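Local coordinates for DUF269-containing protein (Cyanothece sp. ATCC 51142, PDB 3NJ2) that is of unknown function but is associated with nitrogen fixation and belongs to the DUF269 family, at residues 98-101 and 107-110; 90-95 and 155-160; 42-47 and 59-64. All blocks are in the same frame, centred on the assembly; numbering follows the deposited sequence.

Contact 1: 98-101 and 107-110; sequences ALIE and LCQV
The carboxylate of Glu-101 is the flat group of this contact, and the backbone N of Cys-108 comes to it from above its plane, 47° out of it. Cys-108 N lies 3.0 Å from Glu-101 OE1. With an N-H...O angle of 172° the bond is nearly straight at the hydrogen, even though the acceptor is met well away from the plane of its group. The other oxygen has an apolar neighbour: Glu-101 OE2 is 3.4 Å from CD2 of Leu-107. The carboxyl carbon itself comes close to the backbone, Glu-101 CD being 3.7 Å from Leu-107 CA. This reach depends on an outstretched side chain, with CG turned opposite the backbone N (chi1 -166°) and the chain continuing extended beyond it. One residue earlier, the apolar half of the contact is made where Ile-100 CG2 meets Cys-108 SG at 3.8 Å, and there Val-131 of strand 129-136 touches both residues. Cys-108 therefore serves two purposes, its amide taken by the glutamate and its sulfur turned into packing against the helix. The contact joins a turn near the C-terminal end of helix 83-104 to the entry into strand 109-114 across a five-residue connection; within the second segment, the backbone of Gln-109 already pairs with Trp-125 of strand 120-126. A carboxylate accepting this N-H ties the main chain at the start of the strand to the helix and satisfies the Cys-108 amide, and the partly exposed setting of Glu-101 is consistent with its being ionised.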
loop_
_atom_site.group_PDB
_atom_site.type_symbol
_atom_site.label_atom_id
_atom_site.label_comp_id
_atom_site.label_asym_id
_atom_site.label_seq_id
_atom_site.Cartn_x
_atom_site.Cartn_y
_atom_site.Cartn_z
ATOM N N ALA B 98 -8.493 8.302 -10.909
ATOM C CA ALA B 98 -9.527 8.313 -11.992
ATOM C C ALA B 98 -9.239 9.305 -13.109
ATOM O O ALA B 98 -9.557 9.026 -14.241
ATOM C CB ALA B 98 -10.854 8.603 -11.323
ATOM N N LEU B 99 -8.662 10.462 -12.812
ATOM C CA LEU B 99 -8.290 11.450 -13.800
ATOM C C LEU B 99 -7.089 10.955 -14.632
ATOM O O LEU B 99 -7.051 11.155 -15.846
ATOM C CB LEU B 99 -8.000 12.807 -13.174
ATOM C CG LEU B 99 -9.251 13.517 -12.667
ATOM C CD1 LEU B 99 -8.818 14.501 -11.515
ATOM C CD2 LEU B 99 -10.057 14.061 -13.819
ATOM N N ILE B 100 -6.105 10.318 -13.985
ATOM C CA ILE B 100 -4.991 9.695 -14.729
ATOM C C ILE B 100 -5.546 8.690 -15.716
ATOM O O ILE B 100 -5.175 8.718 -16.879
ATOM C CB ILE B 100 -3.974 9.093 -13.733
ATOM C CG1 ILE B 100 -3.359 10.224 -12.970
ATOM C CG2 ILE B 100 -2.884 8.327 -14.553
ATOM C CD1 ILE B 100 -2.519 9.659 -11.756
ATOM N N GLU B 101 -6.465 7.832 -15.276
ATOM C CA GLU B 101 -7.065 6.834 -16.116
ATOM C C GLU B 101 -7.862 7.498 -17.248
ATOM O O GLU B 101 -7.712 7.088 -18.407
ATOM C CB GLU B 101 -7.958 5.954 -15.208
ATOM C CG GLU B 101 -8.416 4.644 -15.816
ATOM C CD GLU B 101 -8.986 3.667 -14.742
ATOM O OE1 GLU B 101 -8.435 3.413 -13.590
ATOM O OE2 GLU B 101 -10.054 3.079 -15.092
ATOM N N LEU B 107 -5.285 1.869 -16.730
ATOM C CA LEU B 107 -6.090 1.440 -15.586
ATOM C C LEU B 107 -5.217 1.593 -14.329
ATOM O O LEU B 107 -4.080 1.081 -14.332
ATOM C CB LEU B 107 -6.487 -0.056 -15.759
ATOM C CG LEU B 107 -7.460 -0.223 -16.974
ATOM C CD1 LEU B 107 -7.610 -1.710 -17.303
ATOM C CD2 LEU B 107 -8.837 0.418 -16.860
ATOM N N CYS B 108 -5.710 2.297 -13.289
ATOM C CA CYS B 108 -4.914 2.600 -12.151
ATOM C C CYS B 108 -5.591 1.995 -10.877
ATOM O O CYS B 108 -6.842 1.954 -10.788
ATOM C CB CYS B 108 -4.753 4.165 -12.035
ATOM S SG CYS B 108 -3.596 4.863 -13.154
ATOM N N GLN B 109 -4.776 1.541 -9.945
ATOM C CA GLN B 109 -5.247 1.064 -8.616
ATOM C C GLN B 109 -4.613 1.912 -7.512
ATOM O O GLN B 109 -3.623 2.629 -7.775
ATOM C CB GLN B 109 -4.909 -0.371 -8.467
ATOM C CG GLN B 109 -5.827 -1.081 -9.554
ATOM C CD GLN B 109 -5.583 -2.536 -9.561
ATOM O OE1 GLN B 109 -4.490 -2.993 -9.934
ATOM N NE2 GLN B 109 -6.592 -3.294 -9.158
ATOM N N VAL B 110 -5.332 1.945 -6.405
ATOM C CA VAL B 110 -4.951 2.819 -5.303
ATOM C C VAL B 110 -4.840 2.027 -4.016
ATOM O O VAL B 110 -5.763 1.193 -3.665
ATOM C CB VAL B 110 -5.994 3.954 -5.132
ATOM C CG1 VAL B 110 -5.599 4.864 -3.958
ATOM C CG2 VAL B 110 -6.154 4.813 -6.410
#

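Contact 2: 90-95 and 155-160; sequences LCYFRA and TKLANA
Leu-157 sets a single methyl against two neighbouring aromatic side chains of the facing helix. Its CD1 lies 3.8 Å from Tyr-92 OH and 4.2 Å from Tyr-92 CE2, and the same Leu-157 CD1 is 4.3 Å from Phe-93 CE1. It approaches each ring obliquely, and the Tyr-92 and Leu-157 side chains run at about a right angle to one another. The methyl gets there because the leucine is stretched out from its helix: CD1 is opposite CA (chi2 166°). From the other side Tyr-92 reaches outward, its ring opposite the backbone N (chi1 180°). The backbones are well separated, 9.2 Å between the CA atoms of Phe-93 and Leu-157 and 10.5 Å between those of Tyr-92 and Leu-157, and the buried area is only 86 Å², so these helical turns meet through side-chain ends.

Helix 83-104 lies against the three-stranded antiparallel sheet formed by 109-114, 120-126 and 129-136, and helix 147-167, which follows the sheet in sequence, returns to pack beside it. The contact lies about 5 Å from the centre of the chain, measured from its own centre.

Behind the first shell, the two rings pack against each other. Tyr-92 CD2 stands 3.5 Å above the Phe-93 ring plane, displaced toward the rim, while Phe-93 CD2 lies in the plane of the tyrosine ring at its edge. Phe-142 meets Tyr-92 edge-to-face and Phe-144 also touches it; Val-110, Val-112 and Val-132 of the sheet pack on Phe-93. Leu-157 also packs on Ile-96, about one turn further along helix 83-104, and on Arg-134.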
loop_
_atom_site.group_PDB
_atom_site.type_symbol
_atom_site.label_atom_id
_atom_site.label_comp_id
_atom_site.label_asym_id
_atom_site.label_seq_id
_atom_site.Cartn_x
_atom_site.Cartn_y
_atom_site.Cartn_z
ATOM N N LEU B 90 -8.439 7.930 1.013
ATOM C CA LEU B 90 -8.578 6.982 -0.105
ATOM C C LEU B 90 -9.325 7.634 -1.266
ATOM O O LEU B 90 -8.854 7.548 -2.414
ATOM C CB LEU B 90 -9.296 5.748 0.415
ATOM C CG LEU B 90 -9.181 4.403 -0.250
ATOM C CD1 LEU B 90 -7.739 4.087 -0.661
ATOM C CD2 LEU B 90 -9.638 3.424 0.837
ATOM N N CYS B 91 -10.357 8.417 -0.960
ATOM C CA CYS B 91 -11.128 9.032 -2.034
ATOM C C CYS B 91 -10.387 10.107 -2.782
ATOM O O CYS B 91 -10.493 10.200 -4.034
ATOM C CB CYS B 91 -12.451 9.596 -1.520
ATOM S SG CYS B 91 -13.695 8.236 -1.181
ATOM N N TYR B 92 -9.536 10.857 -2.075
ATOM C CA TYR B 92 -8.615 11.822 -2.679
ATOM C C TYR B 92 -7.707 11.152 -3.665
ATOM O O TYR B 92 -7.626 11.567 -4.875
ATOM C CB TYR B 92 -7.818 12.515 -1.550
ATOM C CG TYR B 92 -6.823 13.538 -1.993
ATOM C CD1 TYR B 92 -7.234 14.843 -2.389
ATOM C CD2 TYR B 92 -5.472 13.257 -1.974
ATOM C CE1 TYR B 92 -6.302 15.836 -2.763
ATOM C CE2 TYR B 92 -4.569 14.236 -2.289
ATOM C CZ TYR B 92 -4.999 15.514 -2.697
ATOM O OH TYR B 92 -4.067 16.436 -3.070
ATOM N N PHE B 93 -7.069 10.060 -3.255
ATOM C CA PHE B 93 -6.161 9.371 -4.185
ATOM C C PHE B 93 -6.882 8.652 -5.312
ATOM O O PHE B 93 -6.322 8.541 -6.403
ATOM C CB PHE B 93 -5.071 8.572 -3.442
ATOM C CG PHE B 93 -4.090 9.506 -2.744
ATOM C CD1 PHE B 93 -3.089 10.103 -3.509
ATOM C CD2 PHE B 93 -4.158 9.763 -1.328
ATOM C CE1 PHE B 93 -2.296 10.980 -2.904
ATOM C CE2 PHE B 93 -3.332 10.698 -0.730
ATOM C CZ PHE B 93 -2.383 11.301 -1.537
ATOM N N ARG B 94 -8.094 8.130 -5.013
ATOM C CA ARG B 94 -8.903 7.522 -6.113
ATOM C C ARG B 94 -9.340 8.567 -7.103
ATOM O O ARG B 94 -9.505 8.232 -8.340
ATOM C CB ARG B 94 -10.162 6.898 -5.529
ATOM C CG ARG B 94 -9.835 5.514 -4.815
ATOM C CD ARG B 94 -11.060 5.172 -3.922
ATOM N NE ARG B 94 -10.866 3.838 -3.354
ATOM C CZ ARG B 94 -11.504 3.367 -2.275
ATOM N NH1 ARG B 94 -12.370 4.130 -1.586
ATOM N NH2 ARG B 94 -11.209 2.155 -1.848
ATOM N N ALA B 95 -9.572 9.775 -6.650
ATOM C CA ALA B 95 -10.004 10.887 -7.529
ATOM C C ALA B 95 -8.829 11.221 -8.510
ATOM O O ALA B 95 -9.056 11.483 -9.739
ATOM C CB ALA B 95 -10.419 12.046 -6.681
ATOM N N THR B 155 -4.998 18.484 -8.437
ATOM C CA THR B 155 -4.721 18.718 -9.884
ATOM C C THR B 155 -3.244 18.502 -10.227
ATOM O O THR B 155 -2.906 17.734 -11.144
ATOM C CB THR B 155 -5.224 20.084 -10.352
ATOM O OG1 THR B 155 -6.639 20.156 -10.164
ATOM C CG2 THR B 155 -4.984 20.302 -11.828
ATOM N N LYS B 156 -2.395 19.113 -9.405
ATOM C CA LYS B 156 -0.927 18.896 -9.601
ATOM C C LYS B 156 -0.536 17.434 -9.539
ATOM O O LYS B 156 0.268 16.955 -10.406
ATOM C CB LYS B 156 -0.180 19.683 -8.589
ATOM C CG LYS B 156 1.351 19.747 -8.836
ATOM C CD LYS B 156 1.936 20.754 -7.841
ATOM C CE LYS B 156 2.660 20.116 -6.651
ATOM N NZ LYS B 156 3.482 21.148 -5.838
ATOM N N LEU B 157 -1.026 16.665 -8.537
ATOM C CA LEU B 157 -0.647 15.280 -8.511
ATOM C C LEU B 157 -1.166 14.485 -9.688
ATOM O O LEU B 157 -0.480 13.623 -10.153
ATOM C CB LEU B 157 -1.129 14.607 -7.169
ATOM C CG LEU B 157 -0.411 15.108 -5.935
ATOM C CD1 LEU B 157 -1.129 14.694 -4.658
ATOM C CD2 LEU B 157 1.075 14.555 -5.998
ATOM N N ALA B 158 -2.399 14.768 -10.155
ATOM C CA ALA B 158 -2.914 14.092 -11.272
ATOM C C ALA B 158 -2.099 14.455 -12.554
ATOM O O ALA B 158 -1.769 13.506 -13.302
ATOM C CB ALA B 158 -4.384 14.482 -11.460
ATOM N N ASN B 159 -1.853 15.748 -12.739
ATOM C CA ASN B 159 -0.960 16.164 -13.868
ATOM C C ASN B 159 0.349 15.421 -13.821
ATOM O O ASN B 159 0.792 14.961 -14.841
ATOM C CB ASN B 159 -0.782 17.647 -13.927
ATOM C CG ASN B 159 -2.128 18.407 -14.139
ATOM O OD1 ASN B 159 -2.243 19.503 -13.616
ATOM N ND2 ASN B 159 -3.099 17.843 -14.864
ATOM N N ALA B 160 0.993 15.345 -12.671
ATOM C CA ALA B 160 2.311 14.699 -12.604
ATOM C C ALA B 160 2.227 13.211 -12.892
ATOM O O ALA B 160 3.083 12.582 -13.521
ATOM C CB ALA B 160 2.911 14.959 -11.185
#

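Contact 3: 42-47 and 59-64; sequences QQIRAY and ELVIAP
Val-61 meets two consecutive residues of helix 35-46, one through each of its methyls, and the two meetings differ in tightness. On the buried side Val-61 CG1 is 3.3 Å from Ile-44 CG2, closer than normal carbon packing, and 3.7 Å from Ile-44 CB. CG1 takes this place because it stands opposite the valine's backbone N (chi1 168°); the two side chains slide past each other in opposite directions, and the CA atoms of Ile-44 and Val-61 are 7.3 Å apart. Cys-91 of helix 83-104 and the loop residues Tyr-53 and Tyr-65 also pack on Ile-44.

Toward solvent the fit is looser. Val-61 CG2 lies over one face of the Arg-45 guanidinium, 3.8 Å from Arg-45 NH2 and 3.9 Å from Arg-45 CZ. Arg-45, partly exposed, arrives by a chain extended from CG to NE. Its charge is met outside the two segments: NH2 forms a salt bridge with Asp-58 and a hydrogen bond to the carbonyl of Trp-56, and NH1 binds the carbonyl of Tyr-53. Polar partners from outside thus hold the guanidinium in position, while across the contact itself Val-61 offers only a methyl to one face, an apolar meeting.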
loop_
_atom_site.group_PDB
_atom_site.type_symbol
_atom_site.label_atom_id
_atom_site.label_comp_id
_atom_site.label_asym_id
_atom_site.label_seq_id
_atom_site.Cartn_x
_atom_site.Cartn_y
_atom_site.Cartn_z
ATOM N N GLN B 42 -17.394 12.733 -7.076
ATOM C CA GLN B 42 -17.798 11.396 -7.615
ATOM C C GLN B 42 -17.335 10.232 -6.724
ATOM O O GLN B 42 -18.080 9.296 -6.396
ATOM C CB GLN B 42 -17.312 11.225 -9.019
ATOM C CG GLN B 42 -17.663 9.874 -9.652
ATOM C CD GLN B 42 -16.967 9.682 -11.024
ATOM O OE1 GLN B 42 -16.046 10.451 -11.412
ATOM N NE2 GLN B 42 -17.367 8.630 -11.736
ATOM N N GLN B 43 -16.064 10.266 -6.298
ATOM C CA GLN B 43 -15.573 9.196 -5.475
ATOM C C GLN B 43 -16.251 9.171 -4.108
ATOM O O GLN B 43 -16.624 8.152 -3.650
ATOM C CB GLN B 43 -14.009 9.269 -5.333
ATOM C CG GLN B 43 -13.320 9.118 -6.713
ATOM C CD GLN B 43 -13.397 7.670 -7.251
ATOM O OE1 GLN B 43 -13.349 6.722 -6.484
ATOM N NE2 GLN B 43 -13.505 7.528 -8.544
ATOM N N ILE B 44 -16.423 10.317 -3.483
ATOM C CA ILE B 44 -17.036 10.403 -2.130
ATOM C C ILE B 44 -18.452 9.754 -2.213
ATOM O O ILE B 44 -18.856 8.963 -1.338
ATOM C CB ILE B 44 -17.103 11.863 -1.542
ATOM C CG1 ILE B 44 -15.702 12.407 -1.209
ATOM C CG2 ILE B 44 -17.914 11.828 -0.244
ATOM C CD1 ILE B 44 -15.034 11.670 0.008
ATOM N N ARG B 45 -19.185 10.099 -3.282
ATOM C CA ARG B 45 -20.565 9.572 -3.436
ATOM C C ARG B 45 -20.610 8.103 -3.724
ATOM O O ARG B 45 -21.590 7.389 -3.408
ATOM C CB ARG B 45 -21.310 10.343 -4.531
ATOM C CG ARG B 45 -21.512 11.878 -4.147
ATOM C CD ARG B 45 -22.432 12.575 -5.162
ATOM N NE ARG B 45 -22.714 14.021 -5.024
ATOM C CZ ARG B 45 -23.531 14.549 -4.108
ATOM N NH1 ARG B 45 -24.207 13.736 -3.308
ATOM N NH2 ARG B 45 -23.611 15.848 -4.025
ATOM N N ALA B 46 -19.559 7.610 -4.359
ATOM C CA ALA B 46 -19.499 6.205 -4.748
ATOM C C ALA B 46 -19.219 5.315 -3.527
ATOM O O ALA B 46 -19.465 4.118 -3.583
ATOM C CB ALA B 46 -18.386 6.049 -5.818
ATOM N N TYR B 47 -18.695 5.898 -2.446
ATOM C CA TYR B 47 -18.287 5.138 -1.269
ATOM C C TYR B 47 -19.094 5.514 -0.045
ATOM O O TYR B 47 -18.574 5.877 1.028
ATOM C CB TYR B 47 -16.749 5.191 -1.066
ATOM C CG TYR B 47 -16.001 4.470 -2.185
ATOM C CD1 TYR B 47 -15.798 3.077 -2.155
ATOM C CD2 TYR B 47 -15.473 5.178 -3.270
ATOM C CE1 TYR B 47 -15.104 2.435 -3.154
ATOM C CE2 TYR B 47 -14.797 4.553 -4.314
ATOM C CZ TYR B 47 -14.612 3.152 -4.258
ATOM O OH TYR B 47 -13.949 2.546 -5.299
ATOM N N GLU B 59 -20.892 20.773 -2.701
ATOM C CA GLU B 59 -20.081 21.627 -1.835
ATOM C C GLU B 59 -20.099 21.029 -0.443
ATOM O O GLU B 59 -19.064 20.986 0.300
ATOM C CB GLU B 59 -20.732 23.042 -1.827
ATOM C CG GLU B 59 -20.461 23.749 -3.147
ATOM C CD GLU B 59 -21.358 23.352 -4.375
ATOM O OE1 GLU B 59 -22.446 22.770 -4.258
ATOM O OE2 GLU B 59 -20.968 23.684 -5.525
ATOM N N LEU B 60 -21.264 20.591 0.003
ATOM C CA LEU B 60 -21.353 20.038 1.345
ATOM C C LEU B 60 -20.583 18.721 1.461
ATOM O O LEU B 60 -19.923 18.403 2.522
ATOM C CB LEU B 60 -22.811 19.795 1.721
ATOM C CG LEU B 60 -23.069 19.599 3.188
ATOM C CD1 LEU B 60 -22.368 20.620 4.152
ATOM C CD2 LEU B 60 -24.639 19.537 3.457
ATOM N N VAL B 61 -20.650 17.926 0.410
ATOM C CA VAL B 61 -20.004 16.626 0.355
ATOM C C VAL B 61 -18.478 16.714 0.507
ATOM O O VAL B 61 -17.897 15.869 1.267
ATOM C CB VAL B 61 -20.514 15.804 -0.863
ATOM C CG1 VAL B 61 -19.621 14.565 -1.089
ATOM C CG2 VAL B 61 -21.996 15.405 -0.602
ATOM N N ILE B 62 -17.905 17.783 -0.039
ATOM C CA ILE B 62 -16.445 17.918 -0.082
ATOM C C ILE B 62 -15.991 18.778 1.133
ATOM O O ILE B 62 -14.798 18.889 1.345
ATOM C CB ILE B 62 -15.937 18.742 -1.245
ATOM C CG1 ILE B 62 -16.547 18.432 -2.584
ATOM C CG2 ILE B 62 -14.423 18.526 -1.420
ATOM C CD1 ILE B 62 -15.646 19.146 -3.689
ATOM N N ALA B 63 -16.902 19.490 1.822
ATOM C CA ALA B 63 -16.465 20.428 2.863
ATOM C C ALA B 63 -15.573 19.820 3.937
ATOM O O ALA B 63 -14.719 20.561 4.415
ATOM C CB ALA B 63 -17.727 21.083 3.618
ATOM N N PRO B 64 -15.764 18.526 4.232
ATOM C CA PRO B 64 -14.841 17.974 5.290
ATOM C C PRO B 64 -13.362 17.930 4.921
ATOM O O PRO B 64 -12.538 17.657 5.849
ATOM C CB PRO B 64 -15.334 16.532 5.490
ATOM C CG PRO B 64 -16.826 16.690 5.225
ATOM C CD PRO B 64 -16.820 17.527 3.920
#

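In the fold
Contacts 2 and 3 are buried, whereas contact 1 is only partly so, and contact 2 lies nearest the middle of the chain. Contacts 1 and 2 share helix 83-104, their centres about 9 Å apart; along the chain, contact 1 is nested within the loop that contact 2 closes. They adjoin through Val-110 CG2, 3.7 Å from Phe-93 O. Contact 3 precedes both in sequence, yet helix 35-46 borders the same central helix, with Ile-44 CD1 3.6 Å from Cys-91 CB. The chemistry follows the setting: contact 1 crosses with a carboxylate-to-amide bond, contact 2 sets a leucine methyl against a phenol oxygen and aromatic carbons, and contact 3 combines aliphatic packing with a guanidinium face.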